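Side-chain contacts in cellulose biosynthesis protein BcsG (Salmonella typhimurium LT2, PDB 5OLT), which is required for cellulose biosynthesis and is represented here by its zinc-binding extramembrane domain, a member of the alkaline phosphatase family: residues 247-252 / 295-300; 46-51 / 130-135; 75-80 / 232-237; 35-40 / 349-354. All coordinates share one frame; numbering follows the deposited sequence. Where two conformers were deposited one is given.

Contact 1 (247-252 / 295-300)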
loop_
_atom_site.group_PDB
_atom_site.type_symbol
_atom_site.label_atom_id
_atom_site.label_comp_id
_atom_site.label_asym_id
_atom_site.label_seq_id
_atom_site.Cartn_x
_atom_site.Cartn_y
_atom_site.Cartn_z
ATOM N N ALA A 247 -8.761 10.459 -14.705
ATOM C CA ALA A 247 -9.838 10.253 -15.664
ATOM C C ALA A 247 -10.737 9.127 -15.162
ATOM O O ALA A 247 -11.965 9.254 -15.205
ATOM C CB ALA A 247 -9.289 9.952 -17.038
ATOM N N PHE A 248 -10.143 8.049 -14.649
ATOM C CA PHE A 248 -10.939 6.991 -14.110
ATOM C C PHE A 248 -11.730 7.397 -12.875
ATOM O O PHE A 248 -12.892 6.995 -12.737
ATOM C CB PHE A 248 -10.088 5.750 -13.818
ATOM C CG PHE A 248 -10.937 4.592 -13.453
ATOM C CD1 PHE A 248 -11.828 4.079 -14.428
ATOM C CD2 PHE A 248 -10.914 4.056 -12.186
ATOM C CE1 PHE A 248 -12.650 3.022 -14.156
ATOM C CE2 PHE A 248 -11.786 2.958 -11.888
ATOM C CZ PHE A 248 -12.656 2.479 -12.879
ATOM N N PHE A 249 -11.140 8.202 -11.995
ATOM C CA PHE A 249 -11.884 8.687 -10.836
ATOM C C PHE A 249 -13.126 9.430 -11.328
ATOM O O PHE A 249 -14.212 9.280 -10.753
ATOM C CB PHE A 249 -11.011 9.589 -9.974
ATOM C CG PHE A 249 -9.981 8.861 -9.146
ATOM C CD1 PHE A 249 -9.755 7.471 -9.263
ATOM C CD2 PHE A 249 -9.239 9.577 -8.205
ATOM C CE1 PHE A 249 -8.783 6.828 -8.463
ATOM C CE2 PHE A 249 -8.293 8.944 -7.410
ATOM C CZ PHE A 249 -8.054 7.582 -7.549
ATOM N N THR A 250 -12.975 10.237 -12.375
ATOM C CA THR A 250 -14.152 10.944 -12.969
ATOM C C THR A 250 -15.223 9.971 -13.488
ATOM O O THR A 250 -16.442 10.173 -13.239
ATOM C CB THR A 250 -13.693 11.946 -14.043
ATOM O OG1 THR A 250 -12.803 12.878 -13.413
ATOM C CG2 THR A 250 -14.855 12.699 -14.623
ATOM N N GLU A 251 -14.795 8.924 -14.186
ATOM C CA GLU A 251 -15.699 7.856 -14.628
ATOM C C GLU A 251 -16.399 7.199 -13.452
ATOM O O GLU A 251 -17.617 6.918 -13.522
ATOM C CB GLU A 251 -14.994 6.784 -15.477
ATOM C CG GLU A 251 -14.594 7.233 -16.867
ATOM C CD GLU A 251 -15.761 7.875 -17.604
ATOM O OE1 GLU A 251 -16.739 7.146 -17.917
ATOM O OE2 GLU A 251 -15.712 9.112 -17.850
ATOM N N LEU A 252 -15.661 6.993 -12.360
ATOM C CA LEU A 252 -16.246 6.345 -11.181
ATOM C C LEU A 252 -17.290 7.227 -10.554
ATOM O O LEU A 252 -18.369 6.727 -10.169
ATOM C CB LEU A 252 -15.205 6.003 -10.114
ATOM C CG LEU A 252 -14.476 4.685 -10.210
ATOM C CD1 LEU A 252 -13.703 4.568 -8.916
ATOM C CD2 LEU A 252 -15.390 3.494 -10.382
ATOM N N GLY A 295 -3.076 6.668 -0.720
ATOM C CA GLY A 295 -4.289 7.486 -0.618
ATOM C C GLY A 295 -5.526 6.636 -0.662
ATOM O O GLY A 295 -5.534 5.512 -1.194
ATOM N N VAL A 296 -6.617 7.196 -0.146
ATOM C CA VAL A 296 -7.908 6.517 -0.157
ATOM C C VAL A 296 -8.931 7.511 -0.659
ATOM O O VAL A 296 -8.896 8.683 -0.277
ATOM C CB VAL A 296 -8.296 6.039 1.263
ATOM C CG1 VAL A 296 -9.625 5.278 1.254
ATOM C CG2 VAL A 296 -7.197 5.144 1.858
ATOM N N LYS A 297 -9.814 7.039 -1.520
ATOM C CA LYS A 297 -10.935 7.867 -1.996
ATOM C C LYS A 297 -12.192 7.024 -1.969
ATOM O O LYS A 297 -12.189 5.870 -2.403
ATOM C CB LYS A 297 -10.690 8.345 -3.438
ATOM C CG LYS A 297 -11.663 9.415 -3.934
ATOM C CD LYS A 297 -11.174 10.038 -5.243
ATOM C CE LYS A 297 -12.221 10.992 -5.821
ATOM N NZ LYS A 297 -12.568 12.130 -4.934
ATOM N N PHE A 298 -13.274 7.606 -1.465
ATOM C CA PHE A 298 -14.588 6.939 -1.495
ATOM C C PHE A 298 -15.485 7.565 -2.559
ATOM O O PHE A 298 -15.512 8.806 -2.722
ATOM C CB PHE A 298 -15.277 7.057 -0.140
ATOM C CG PHE A 298 -14.536 6.382 0.991
ATOM C CD1 PHE A 298 -14.787 5.030 1.300
ATOM C CD2 PHE A 298 -13.612 7.094 1.767
ATOM C CE1 PHE A 298 -14.110 4.415 2.359
ATOM C CE2 PHE A 298 -12.930 6.481 2.803
ATOM C CZ PHE A 298 -13.196 5.137 3.117
ATOM N N PHE A 299 -16.167 6.721 -3.308
ATOM C CA PHE A 299 -17.072 7.150 -4.372
ATOM C C PHE A 299 -18.460 6.661 -4.017
ATOM O O PHE A 299 -18.620 5.596 -3.383
ATOM C CB PHE A 299 -16.674 6.538 -5.708
ATOM C CG PHE A 299 -15.335 7.011 -6.205
ATOM C CD1 PHE A 299 -14.150 6.396 -5.782
ATOM C CD2 PHE A 299 -15.268 8.072 -7.081
ATOM C CE1 PHE A 299 -12.920 6.827 -6.237
ATOM C CE2 PHE A 299 -14.018 8.525 -7.519
ATOM C CZ PHE A 299 -12.863 7.885 -7.109
ATOM N N GLY A 300 -19.457 7.462 -4.392
ATOM C CA GLY A 300 -20.847 7.067 -4.250
ATOM C C GLY A 300 -21.403 7.286 -2.859
ATOM O O GLY A 300 -22.465 6.726 -2.530
#
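Phe-249 and Phe-299 form a T-shaped pair between helix 247-252 and strand 295-299. The edge of Phe-299 points at the face of Phe-249, with the ring planes 67° apart and the centroids separated by 5.4 Å. Phe-299 CZ does the touching, 3.7 Å from Phe-249 CG. This is the tight part of the contact, because Leu-252 closes on Phe-299 as well: its CD1 lies over a face of that ring, 3.7 Å from the centroid and displaced toward the rim, in a CH-pi contact. Leu-252 CB meets the CD2 and CE2 side of the same ring, and Val-261 of the neighbouring strand touches all three side chains. A flat ring suits position 299, since it offers an edge to one helix residue and a face to another three residues later.

Toward solvent the packing thins to a single aliphatic chain. Lys-297 runs with CG anti to its backbone N (chi1 -169°), which carries CD to 3.6 Å from Phe-249 CD2. Its methylenes can thus lie obliquely against an aromatic ring while the bend at the last torsion takes NZ off to the backbone O of His-87. Lysine, apolar along its stem and charged at its end, fits this partly exposed border. The whole is the helix-on-sheet packing of an alpha/beta fold, with helix 234-255 lying against the central mixed sheet of the alkaline phosphatase family.

Contact 2 (46-51 / 130-135)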
loop_
_atom_site.group_PDB
_atom_site.type_symbol
_atom_site.label_atom_id
_atom_site.label_comp_id
_atom_site.label_asym_id
_atom_site.label_seq_id
_atom_site.Cartn_x
_atom_site.Cartn_y
_atom_site.Cartn_z
ATOM N N THR A 46 -6.004 -6.481 12.714
ATOM C CA THR A 46 -7.317 -5.891 12.516
ATOM C C THR A 46 -8.340 -6.956 12.833
ATOM O O THR A 46 -8.291 -8.061 12.336
ATOM C CB THR A 46 -7.481 -5.489 11.059
ATOM O OG1 THR A 46 -6.356 -4.704 10.701
ATOM C CG2 THR A 46 -8.759 -4.708 10.866
ATOM N N THR A 47 -9.308 -6.625 13.646
ATOM C CA THR A 47 -10.387 -7.622 13.819
ATOM C C THR A 47 -11.557 -7.310 12.897
ATOM O O THR A 47 -12.148 -6.233 12.992
ATOM C CB THR A 47 -10.838 -7.733 15.271
ATOM O OG1 THR A 47 -9.709 -8.163 16.041
ATOM C CG2 THR A 47 -11.931 -8.771 15.418
ATOM N N PHE A 48 -11.803 -8.225 11.965
ATOM C CA PHE A 48 -13.020 -8.196 11.138
ATOM C C PHE A 48 -14.219 -8.763 11.895
ATOM O O PHE A 48 -14.055 -9.635 12.757
ATOM C CB PHE A 48 -12.786 -8.915 9.816
ATOM C CG PHE A 48 -12.001 -8.096 8.836
ATOM C CD1 PHE A 48 -10.605 -7.987 8.949
ATOM C CD2 PHE A 48 -12.657 -7.400 7.816
ATOM C CE1 PHE A 48 -9.903 -7.198 8.066
ATOM C CE2 PHE A 48 -11.956 -6.591 6.943
ATOM C CZ PHE A 48 -10.560 -6.503 7.045
ATOM N N PRO A 49 -15.431 -8.268 11.589
ATOM C CA PRO A 49 -16.617 -8.875 12.223
ATOM C C PRO A 49 -16.811 -10.321 11.773
ATOM O O PRO A 49 -16.362 -10.704 10.678
ATOM C CB PRO A 49 -17.774 -8.034 11.682
ATOM C CG PRO A 49 -17.245 -7.424 10.416
ATOM C CD PRO A 49 -15.788 -7.153 10.695
ATOM N N ALA A 50 -17.503 -11.103 12.620
ATOM C CA ALA A 50 -17.831 -12.485 12.329
ATOM C C ALA A 50 -18.698 -12.632 11.068
ATOM O O ALA A 50 -18.487 -13.533 10.254
ATOM C CB ALA A 50 -18.518 -13.110 13.544
ATOM N N GLN A 51 -19.654 -11.726 10.893
ATOM C CA GLN A 51 -20.464 -11.678 9.664
ATOM C C GLN A 51 -20.917 -10.233 9.529
ATOM O O GLN A 51 -20.831 -9.457 10.487
ATOM C CB GLN A 51 -21.667 -12.667 9.677
ATOM C CG GLN A 51 -22.766 -12.346 10.686
ATOM C CD GLN A 51 -22.291 -12.390 12.132
ATOM O OE1 GLN A 51 -21.743 -13.392 12.598
ATOM N NE2 GLN A 51 -22.490 -11.291 12.845
ATOM N N CYS A 130 -4.646 -12.845 8.651
ATOM C CA CYS A 130 -3.735 -11.804 8.199
ATOM C C CYS A 130 -4.000 -11.383 6.757
ATOM O O CYS A 130 -3.588 -10.273 6.368
ATOM C CB CYS A 130 -2.297 -12.258 8.337
ATOM S SG CYS A 130 -1.834 -12.626 10.051
ATOM N N TYR A 131 -4.689 -12.223 5.992
ATOM C CA TYR A 131 -4.858 -11.993 4.561
ATOM C C TYR A 131 -6.081 -11.142 4.319
ATOM O O TYR A 131 -7.203 -11.609 4.451
ATOM C CB TYR A 131 -4.935 -13.303 3.777
ATOM C CG TYR A 131 -3.687 -14.148 3.880
ATOM C CD1 TYR A 131 -3.466 -14.960 5.001
ATOM C CD2 TYR A 131 -2.741 -14.142 2.853
ATOM C CE1 TYR A 131 -2.328 -15.755 5.092
ATOM C CE2 TYR A 131 -1.588 -14.934 2.949
ATOM C CZ TYR A 131 -1.423 -15.753 4.061
ATOM O OH TYR A 131 -0.293 -16.545 4.199
ATOM N N LEU A 132 -5.842 -9.868 3.993
ATOM C CA LEU A 132 -6.926 -8.898 3.860
ATOM C C LEU A 132 -8.052 -9.392 2.926
ATOM O O LEU A 132 -9.264 -9.272 3.267
ATOM C CB LEU A 132 -6.340 -7.582 3.325
ATOM C CG LEU A 132 -7.334 -6.466 2.965
ATOM C CD1 LEU A 132 -8.075 -6.020 4.242
ATOM C CD2 LEU A 132 -6.556 -5.314 2.295
ATOM N N PHE A 133 -7.687 -9.894 1.756
ATOM C CA PHE A 133 -8.673 -10.334 0.768
ATOM C C PHE A 133 -9.407 -11.592 1.217
ATOM O O PHE A 133 -10.573 -11.778 0.845
ATOM C CB PHE A 133 -8.062 -10.459 -0.637
ATOM C CG PHE A 133 -7.766 -9.126 -1.260
ATOM C CD1 PHE A 133 -6.596 -8.433 -0.952
ATOM C CD2 PHE A 133 -8.681 -8.551 -2.138
ATOM C CE1 PHE A 133 -6.347 -7.177 -1.513
ATOM C CE2 PHE A 133 -8.434 -7.311 -2.721
ATOM C CZ PHE A 133 -7.280 -6.617 -2.405
ATOM N N ASP A 134 -8.761 -12.429 2.041
ATOM C CA ASP A 134 -9.474 -13.597 2.590
ATOM C C ASP A 134 -10.487 -13.183 3.628
ATOM O O ASP A 134 -11.587 -13.746 3.684
ATOM C CB ASP A 134 -8.480 -14.565 3.195
ATOM C CG ASP A 134 -7.780 -15.389 2.150
ATOM O OD1 ASP A 134 -8.241 -15.427 0.973
ATOM O OD2 ASP A 134 -6.759 -16.020 2.510
ATOM N N ASN A 135 -10.130 -12.197 4.448
ATOM C CA ASN A 135 -11.060 -11.634 5.419
ATOM C C ASN A 135 -12.282 -11.097 4.678
ATOM O O ASN A 135 -13.416 -11.295 5.126
ATOM C CB ASN A 135 -10.387 -10.520 6.243
ATOM C CG ASN A 135 -9.308 -11.065 7.185
ATOM O OD1 ASN A 135 -9.411 -12.202 7.679
ATOM N ND2 ASN A 135 -8.279 -10.283 7.432
#
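Phe-48 and Asn-135 mark the closest backbone approach, their CA atoms 7.0 Å apart, where the irregular chain of 46-51 passes the first turn of helix 132-138. The structural element is an N-capped helix start, on whose first turn a loop phenylalanine makes a CH-pi contact. Tyr-131 holds the N-cap position, and its carbonyl oxygen accepts a hydrogen bond from the backbone N of Asn-135, fixing this residue at the start of the helix.

Asn-135 sets its CB over the middle of the Phe-48 ring, 3.8 Å from the centroid and only 13° off the ring normal. With CG beside the backbone N (chi1 -69°), the amide continues across the CD1 and CE1 side of the ring, its plane tilted 33° from that of the ring. Asparagine suits the place because CB can lie on the aromatic face while the short side chain puts ND2 where it gives a hydrogen bond to the backbone O of Glu-129. That bond ties the helix to the chain just before it and fixes the turn of the amide.

Leu-132, one helical turn earlier, meets the far end of the ring obliquely, a branched aliphatic group filling out the same apolar patch. Ser-322 and Val-326 of helix 318-328 also touch Phe-48, so the ring joins two helices to the loop; the disulfide between Cys-130 and Cys-114 ties down the chain nearby. The leucine contact is made through one methyl, Leu-132 CD1, which lies 3.8 Å from Phe-48 CZ.

Contact 3 (75-80 / 232-237)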
loop_
_atom_site.group_PDB
_atom_site.type_symbol
_atom_site.label_atom_id
_atom_site.label_comp_id
_atom_site.label_asym_id
_atom_site.label_seq_id
_atom_site.Cartn_x
_atom_site.Cartn_y
_atom_site.Cartn_z
ATOM N N GLU A 75 8.595 14.082 -6.235
ATOM C CA GLU A 75 9.328 15.334 -6.116
ATOM C C GLU A 75 10.332 15.479 -7.270
ATOM O O GLU A 75 10.356 16.518 -7.969
ATOM C CB GLU A 75 10.021 15.413 -4.750
ATOM C CG GLU A 75 10.946 16.617 -4.611
ATOM C CD GLU A 75 10.208 17.938 -4.405
ATOM O OE1 GLU A 75 8.967 17.924 -4.182
ATOM O OE2 GLU A 75 10.878 19.002 -4.472
ATOM N N ALA A 76 11.149 14.442 -7.492
ATOM C CA ALA A 76 12.201 14.497 -8.536
ATOM C C ALA A 76 11.596 14.642 -9.936
ATOM O O ALA A 76 12.187 15.266 -10.832
ATOM C CB ALA A 76 13.083 13.261 -8.452
ATOM N N ALA A 77 10.400 14.090 -10.119
ATOM C CA ALA A 77 9.698 14.175 -11.403
ATOM C C ALA A 77 8.941 15.483 -11.565
ATOM O O ALA A 77 8.395 15.728 -12.648
ATOM C CB ALA A 77 8.740 13.003 -11.556
ATOM N N GLY A 78 8.862 16.291 -10.506
ATOM C CA GLY A 78 8.122 17.580 -10.600
ATOM C C GLY A 78 6.614 17.405 -10.636
ATOM O O GLY A 78 5.914 18.188 -11.269
ATOM N N LEU A 79 6.094 16.372 -9.983
ATOM C CA LEU A 79 4.677 16.060 -10.065
ATOM C C LEU A 79 3.895 16.204 -8.751
ATOM O O LEU A 79 2.796 15.685 -8.638
ATOM C CB LEU A 79 4.496 14.649 -10.677
ATOM C CG LEU A 79 4.935 14.577 -12.145
ATOM C CD1 LEU A 79 4.837 13.130 -12.589
ATOM C CD2 LEU A 79 4.023 15.433 -13.003
ATOM N N MET A 80 4.446 16.930 -7.767
ATOM C CA MET A 80 3.750 17.143 -6.502
ATOM C C MET A 80 2.446 17.926 -6.644
ATOM O O MET A 80 1.541 17.753 -5.829
ATOM C CB MET A 80 4.659 17.848 -5.506
ATOM C CG MET A 80 5.830 16.990 -5.081
ATOM S SD MET A 80 5.330 15.589 -4.060
ATOM C CE MET A 80 4.957 16.423 -2.518
ATOM N N ALA A 232 11.259 5.158 -21.767
ATOM C CA ALA A 232 10.397 6.351 -21.719
ATOM C C ALA A 232 10.724 7.157 -20.489
ATOM O O ALA A 232 11.013 6.589 -19.439
ATOM C CB ALA A 232 8.940 5.936 -21.728
ATOM N N ASP A 233 10.695 8.477 -20.601
ATOM C CA ASP A 233 11.012 9.281 -19.435
ATOM C C ASP A 233 10.052 8.953 -18.287
ATOM O O ASP A 233 8.836 8.815 -18.483
ATOM C CB ASP A 233 10.930 10.763 -19.773
ATOM C CG ASP A 233 11.657 11.622 -18.764
ATOM O OD1 ASP A 233 12.888 11.819 -18.904
ATOM O OD2 ASP A 233 10.998 12.106 -17.825
ATOM N N TYR A 234 10.602 8.853 -17.088
ATOM C CA TYR A 234 9.770 8.574 -15.905
ATOM C C TYR A 234 8.664 9.633 -15.722
ATOM O O TYR A 234 7.510 9.262 -15.440
ATOM C CB TYR A 234 10.629 8.504 -14.641
ATOM C CG TYR A 234 9.851 8.120 -13.377
ATOM C CD1 TYR A 234 9.171 9.072 -12.616
ATOM C CD2 TYR A 234 9.845 6.807 -12.924
ATOM C CE1 TYR A 234 8.442 8.718 -11.493
ATOM C CE2 TYR A 234 9.144 6.438 -11.781
ATOM C CZ TYR A 234 8.468 7.412 -11.060
ATOM O OH TYR A 234 7.770 7.080 -9.924
ATOM N N LYS A 235 8.977 10.919 -15.854
ATOM C CA LYS A 235 7.941 11.906 -15.597
ATOM C C LYS A 235 6.824 11.844 -16.660
ATOM O O LYS A 235 5.664 12.130 -16.347
ATOM C CB LYS A 235 8.490 13.317 -15.434
ATOM C CG LYS A 235 9.037 13.965 -16.684
ATOM C CD LYS A 235 9.486 15.416 -16.403
ATOM C CE LYS A 235 10.715 15.538 -15.530
ATOM N NZ LYS A 235 11.859 14.657 -15.899
ATOM N N ILE A 236 7.163 11.442 -17.899
ATOM C CA ILE A 236 6.133 11.249 -18.914
ATOM C C ILE A 236 5.217 10.085 -18.553
ATOM O O ILE A 236 3.982 10.220 -18.604
ATOM C CB ILE A 236 6.782 11.005 -20.302
ATOM C CG1 ILE A 236 7.512 12.268 -20.785
ATOM C CG2 ILE A 236 5.757 10.497 -21.341
ATOM C CD1 ILE A 236 6.597 13.450 -21.163
ATOM N N ARG A 237 5.817 8.976 -18.112
ATOM C CA ARG A 237 5.012 7.825 -17.712
ATOM C C ARG A 237 4.170 8.110 -16.487
ATOM O O ARG A 237 3.026 7.637 -16.376
ATOM C CB ARG A 237 5.896 6.601 -17.523
ATOM C CG ARG A 237 6.439 6.076 -18.859
ATOM C CD ARG A 237 7.338 4.896 -18.598
ATOM N NE ARG A 237 8.623 5.353 -18.083
ATOM C CZ ARG A 237 9.387 4.678 -17.225
ATOM N NH1 ARG A 237 8.913 3.580 -16.620
ATOM N NH2 ARG A 237 10.580 5.158 -16.888
HETATM O O HOH W 1 12.829 13.477 -13.633
#
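The ring of Tyr-234 takes Ala-77 at its edge: the methyl CB lies near the ring plane, 4.1 Å from Tyr-234 CD1. Leu-69, Leu-219, Leu-271 and Asp-73 also pack around this ring, and its hydroxyl is hydrogen-bonded to the backbone O of Ser-68, which follows the zinc ligand Cys-67 in sequence. The contact joins a helix end to a helix start. Helix 71-76 closes in a Schellman motif at Gly-78, whose positive phi suits glycine, and helix 234-255 begins behind the N-cap Asp-233.

Ala-77 and Lys-235 come together most closely, their CA atoms 5.1 Å apart. A small side chain suits so close an approach, and the Ala-77 methyl sits 3.9 Å from Lys-235 CB. Leu-79 adds a looser touch, its CD1 4.0 Å from Lys-235 O, while the side chain also touches Ala-238 and Phe-242 farther along the helix.

Lysine suits this exposed place because its stem covers backbone while its charge stays among polar partners. CG stands between the backbone N and the carbonyl carbon (chi1 70°), and two further bends curl the chain past Ala-77 O, bringing NZ back to Asp-233 in a salt bridge whose hydrogen bond to OD2 is weak. The same carboxylate atom caps the helix by accepting from Lys-235 N at 3.1 Å. A water accepts from Lys-235 NZ at 2.7 Å and donates weakly to Ala-76 O.

Contact 4 (35-40 / 349-354)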
loop_
_atom_site.group_PDB
_atom_site.type_symbol
_atom_site.label_atom_id
_atom_site.label_comp_id
_atom_site.label_asym_id
_atom_site.label_seq_id
_atom_site.Cartn_x
_atom_site.Cartn_y
_atom_site.Cartn_z
ATOM N N ASN A 35 14.082 -6.499 17.595
ATOM C CA ASN A 35 13.377 -7.624 18.148
ATOM C C ASN A 35 12.117 -7.206 18.911
ATOM O O ASN A 35 11.093 -7.886 18.832
ATOM C CB ASN A 35 14.320 -8.477 19.021
ATOM C CG ASN A 35 15.099 -9.495 18.205
ATOM O OD1 ASN A 35 14.547 -10.155 17.326
ATOM N ND2 ASN A 35 16.392 -9.592 18.464
ATOM N N THR A 36 12.196 -6.063 19.606
ATOM C CA THR A 36 11.034 -5.492 20.329
ATOM C C THR A 36 9.926 -5.104 19.339
ATOM O O THR A 36 8.759 -5.389 19.577
ATOM C CB THR A 36 11.470 -4.308 21.193
ATOM O OG1 THR A 36 12.431 -4.800 22.121
ATOM C CG2 THR A 36 10.291 -3.721 21.964
ATOM N N PHE A 37 10.339 -4.503 18.213
ATOM C CA PHE A 37 9.397 -4.181 17.143
ATOM C C PHE A 37 8.725 -5.457 16.608
ATOM O O PHE A 37 7.506 -5.518 16.504
ATOM C CB PHE A 37 10.147 -3.408 16.045
ATOM C CG PHE A 37 9.370 -3.230 14.743
ATOM C CD1 PHE A 37 8.461 -2.189 14.586
ATOM C CD2 PHE A 37 9.571 -4.101 13.678
ATOM C CE1 PHE A 37 7.758 -2.011 13.385
ATOM C CE2 PHE A 37 8.861 -3.956 12.487
ATOM C CZ PHE A 37 7.971 -2.897 12.334
ATOM N N TYR A 38 9.507 -6.504 16.310
ATOM C CA TYR A 38 8.910 -7.718 15.781
ATOM C C TYR A 38 7.914 -8.313 16.773
ATOM O O TYR A 38 6.863 -8.780 16.376
ATOM C CB TYR A 38 9.970 -8.779 15.480
ATOM C CG TYR A 38 10.864 -8.515 14.287
ATOM C CD1 TYR A 38 10.396 -7.863 13.118
ATOM C CD2 TYR A 38 12.201 -8.960 14.301
ATOM C CE1 TYR A 38 11.265 -7.674 12.015
ATOM C CE2 TYR A 38 13.048 -8.765 13.222
ATOM C CZ TYR A 38 12.580 -8.144 12.086
ATOM O OH TYR A 38 13.432 -7.980 11.032
ATOM N N ALA A 39 8.278 -8.305 18.068
ATOM C CA ALA A 39 7.389 -8.883 19.099
ATOM C C ALA A 39 6.090 -8.116 19.151
ATOM O O ALA A 39 5.026 -8.721 19.181
ATOM C CB ALA A 39 8.077 -8.873 20.450
ATOM N N ALA A 40 6.178 -6.778 19.149
ATOM C CA ALA A 40 4.958 -5.979 19.252
ATOM C C ALA A 40 4.097 -6.178 18.012
ATOM O O ALA A 40 2.869 -6.281 18.092
ATOM C CB ALA A 40 5.285 -4.527 19.437
ATOM N N PRO A 349 -3.833 2.745 13.291
ATOM C CA PRO A 349 -2.564 2.184 13.783
ATOM C C PRO A 349 -1.345 2.879 13.181
ATOM O O PRO A 349 -1.289 3.151 11.971
ATOM C CB PRO A 349 -2.610 0.729 13.335
ATOM C CG PRO A 349 -3.637 0.666 12.296
ATOM C CD PRO A 349 -4.625 1.782 12.523
ATOM N N GLN A 350 -0.376 3.166 14.042
ATOM C CA GLN A 350 0.920 3.719 13.601
ATOM C C GLN A 350 1.901 2.574 13.579
ATOM O O GLN A 350 1.772 1.624 14.366
ATOM C CB GLN A 350 1.454 4.783 14.570
ATOM C CG GLN A 350 0.469 5.944 14.688
ATOM C CD GLN A 350 0.952 7.035 15.598
ATOM O OE1 GLN A 350 2.113 7.408 15.582
ATOM N NE2 GLN A 350 0.016 7.618 16.358
ATOM N N THR A 351 2.872 2.667 12.677
ATOM C CA THR A 351 3.867 1.605 12.516
ATOM C C THR A 351 5.195 2.288 12.290
ATOM O O THR A 351 5.306 3.215 11.460
ATOM C CB THR A 351 3.527 0.715 11.294
ATOM O OG1 THR A 351 2.195 0.187 11.448
ATOM C CG2 THR A 351 4.524 -0.450 11.180
ATOM N N ALA A 352 6.213 1.865 13.032
ATOM C CA ALA A 352 7.553 2.426 12.829
ATOM C C ALA A 352 8.029 2.094 11.405
ATOM O O ALA A 352 7.661 1.024 10.854
ATOM C CB ALA A 352 8.535 1.883 13.881
ATOM N N PRO A 353 8.834 3.001 10.810
ATOM C CA PRO A 353 9.328 2.776 9.429
ATOM C C PRO A 353 10.516 1.832 9.394
ATOM O O PRO A 353 11.655 2.235 9.422
ATOM C CB PRO A 353 9.702 4.183 8.961
ATOM C CG PRO A 353 10.116 4.850 10.221
ATOM C CD PRO A 353 9.121 4.376 11.262
ATOM N N VAL A 354 10.204 0.571 9.393
ATOM C CA VAL A 354 11.192 -0.498 9.287
ATOM C C VAL A 354 11.010 -1.112 7.911
ATOM O O VAL A 354 9.882 -1.404 7.503
ATOM C CB VAL A 354 10.929 -1.566 10.364
ATOM C CG1 VAL A 354 11.838 -2.784 10.156
ATOM C CG2 VAL A 354 11.089 -0.942 11.761
#
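The buried ring of Phe-37 on helix 27-42 is received by the chain of 349-354, where it approaches the C-terminal four-stranded antiparallel sheet. Val-354 comes at the ring from the opposite direction and sets CG2 over its centre, 3.7 Å from the centroid and 9° off the normal, a nearly perpendicular CH-pi contact. With that methyl beside the backbone N and CG1 anti to it (chi1 173°), CB also faces the ring, 3.8 Å from Phe-37 CE2. A beta-branched residue suits this position, offering a broad apolar surface to a flat partner.

Between Ala-352 and Val-354 the chain folds into an inverse gamma turn centred on Pro-353, closed by a bond from Val-354 N to Ala-352 O. The turn brings residues on both sides of the proline to the same phenylalanine: Ala-352 CB stands 4.0 Å from Phe-37 CE1, and a bare methyl is enough there.

Thr-351 reaches the ring at its edge, where CG2 lies near the plane, 4.2 Å from Phe-37 CE1. Trp-33, one turn back on the helix, touches Ala-352 and Val-354 as well, while the hydroxyl of Tyr-38 is hydrogen-bonded to Glu-356 OE2 on strand 355-357.

How the contacts relate
All four contacts lie in one chain and none touches another. Contacts 1 and 3 share helix 234-255: contact 3 sits at its start, on the zinc-site side, and contact 1 further along against the central mixed sheet, their centres 22 Å apart. Contacts 2 and 4 are nearer neighbours, about 6 Å between nearest atoms, and helix 318-328 is touched by residues of both. Contact 4 closes the longest loop, with the other three nested inside it; contacts 2 and 3 have alternating segments, and both close before contact 1 opens. Early and late parts of the sequence are thus folded together into one compact domain of the alkaline phosphatase family, the N-terminal helix 27-42 meeting the C-terminal region.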